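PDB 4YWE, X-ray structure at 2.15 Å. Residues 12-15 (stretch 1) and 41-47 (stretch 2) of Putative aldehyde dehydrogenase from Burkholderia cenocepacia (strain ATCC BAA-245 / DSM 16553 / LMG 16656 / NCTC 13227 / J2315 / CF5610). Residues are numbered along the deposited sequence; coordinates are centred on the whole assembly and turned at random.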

# COMPACT_ATOMS: atom_id res chain seq x y z
N ALA A 12 -15.15 15.53 40.49
CA ALA A 12 -14.72 16.82 39.97
C ALA A 12 -13.20 16.94 39.97
O ALA A 12 -12.65 17.89 40.53
CB ALA A 12 -15.35 17.95 40.78
N LYS A 13 -12.54 15.97 39.36
CA LYS A 13 -11.08 15.96 39.30
C LYS A 13 -10.58 15.65 37.89
O LYS A 13 -11.32 15.11 37.07
CB LYS A 13 -10.51 14.94 40.29
CG LYS A 13 -10.93 15.14 41.73
CD LYS A 13 -10.39 14.04 42.63
CE LYS A 13 -10.96 14.14 44.04
NZ LYS A 13 -10.42 13.08 44.93
N HIS A 14 -9.33 16.01 37.63
CA HIS A 14 -8.68 15.64 36.37
C HIS A 14 -8.16 14.21 36.47
O HIS A 14 -8.10 13.64 37.56
CB HIS A 14 -7.53 16.59 36.05
CG HIS A 14 -7.94 18.03 35.92
ND1 HIS A 14 -8.90 18.44 35.02
CD2 HIS A 14 -7.52 19.14 36.57
CE1 HIS A 14 -9.06 19.75 35.12
NE2 HIS A 14 -8.23 20.20 36.05
N PHE A 15 -7.78 13.64 35.33
CA PHE A 15 -7.15 12.33 35.33
C PHE A 15 -5.73 12.45 34.78
O PHE A 15 -5.51 12.35 33.57
CB PHE A 15 -7.96 11.33 34.51
CG PHE A 15 -7.48 9.91 34.63
CD1 PHE A 15 -7.72 9.18 35.78
CD2 PHE A 15 -6.79 9.31 33.59
CE1 PHE A 15 -7.28 7.88 35.89
CE2 PHE A 15 -6.35 8.00 33.69
CZ PHE A 15 -6.59 7.29 34.85
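Stretch 2 41-47: ATIARGT

Stretch 2 passes alongside stretch 1 in nearly the same direction: the line from Ala 12 CA to His 14 CA and the line from Thr 42 CA to Gly 46 CA diverge by 30°. Its first residues, Ala 41 to Thr 42 and on through Ile 43, are extended, with phi between -158° and -121° and psi between 149° and 175°. At Ala 44 the backbone shifts to -68°/131°, and Gly 46 adopts a similar conformation at -68°/139°. The register is set where CA of Ala 12 lies 4.1 Å from CA of Ile 43. No direct hydrogen bond joins the two stretches; the backbones are instead linked by a water, which donates to Lys 13 O at 2.9 Å and accepts from Ala 44 N at 3.0 Å.

Three residues, Ala 12, Ala 44 and His 14, cover most of the 266 Å² buried here. Ala 44 points its CA-to-CB bond toward stretch 1, and its methyl meets three successive residues: CB lies 3.5 Å from Ala 12 O, 3.9 Å from Lys 13 CA and 3.5 Å from His 14 CE1. Ala 44 CB stands 3.7 Å from the centroid of the His 14 ring and 19° off the ring normal, a CH-pi contact over one face. Alanine suits this place because a single methyl is compact enough to fit beside the backbone while offering its C-H bonds to the ring.

His 14 leaves its backbone sideways, but with chi1 at -59° (m) and chi2 at -58° the end of its side chain comes nearer to stretch 2. At the edge of the ring, near its plane, His 14 NE2 lies 3.3 Å from Gly 46 CA. Glycine fits closely here: an ideal CB on Gly 46 would point toward stretch 1 and come within 2.9 Å of His 14 CE1, a clash. Both ring nitrogens find hydrogen bonds elsewhere in the structure, so the buried imidazole can pack against stretch 2 without leaving its polar atoms unsatisfied.

At the exposed end, Ala 12 directs its CB sideways, 3.4 Å from Thr 42 OG1 and 4.0 Å from Ile 43 C. Its small methyl permits this close approach to the neighbouring backbone, while threonine, at chi1 57° (p), combines a methyl with a hydroxyl in a setting open to solvent. The CA-to-CB bonds of Lys 13 and Ile 43 point away from the opposing stretch, a long charged chain at an exposed position and a branched hydrocarbon at a buried one, and each has little of its surface covered by the opposing stretch.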

# COMPACT_ATOMS: atom_id res chain seq x y z
N ALA A 41 -24.04 17.48 38.67
CA ALA A 41 -22.65 17.11 38.92
C ALA A 41 -21.72 18.30 38.70
O ALA A 41 -22.15 19.37 38.28
CB ALA A 41 -22.25 15.95 38.03
N THR A 42 -20.44 18.09 38.99
CA THR A 42 -19.42 19.12 38.77
C THR A 42 -18.16 18.53 38.17
O THR A 42 -17.82 17.37 38.42
CB THR A 42 -19.05 19.85 40.08
OG1 THR A 42 -18.59 18.89 41.04
CG2 THR A 42 -20.24 20.61 40.65
N ILE A 43 -17.46 19.32 37.36
CA ILE A 43 -16.17 18.92 36.82
C ILE A 43 -15.10 19.91 37.26
O ILE A 43 -15.41 21.05 37.62
CB ILE A 43 -16.20 18.81 35.29
CG1 ILE A 43 -16.74 20.10 34.67
CG2 ILE A 43 -17.03 17.61 34.86
CD1 ILE A 43 -16.81 20.07 33.15
N ALA A 44 -13.85 19.48 37.25
CA ALA A 44 -12.73 20.35 37.59
C ALA A 44 -12.55 21.45 36.56
O ALA A 44 -12.53 21.18 35.35
CB ALA A 44 -11.45 19.54 37.73
N ARG A 45 -12.43 22.68 37.03
CA ARG A 45 -12.17 23.81 36.14
C ARG A 45 -10.68 23.88 35.82
O ARG A 45 -9.91 24.56 36.51
CB ARG A 45 -12.65 25.12 36.77
CG ARG A 45 -12.47 26.34 35.88
CD ARG A 45 -13.05 27.59 36.53
NE ARG A 45 -12.87 28.77 35.69
CZ ARG A 45 -13.36 29.97 35.97
NH1 ARG A 45 -14.07 30.16 37.08
NH2 ARG A 45 -13.15 30.99 35.14
N GLY A 46 -10.27 23.17 34.78
CA GLY A 46 -8.86 23.06 34.43
C GLY A 46 -8.23 24.34 33.93
O GLY A 46 -8.83 25.08 33.15
N THR A 47 -7.00 24.58 34.37
CA THR A 47 -6.25 25.75 33.94
C THR A 47 -4.88 25.33 33.42
O THR A 47 -4.60 24.14 33.31
CB THR A 47 -6.07 26.77 35.09
OG1 THR A 47 -5.50 26.11 36.23
CG2 THR A 47 -7.42 27.37 35.48
O HOH W 1 -13.56 16.73 36.17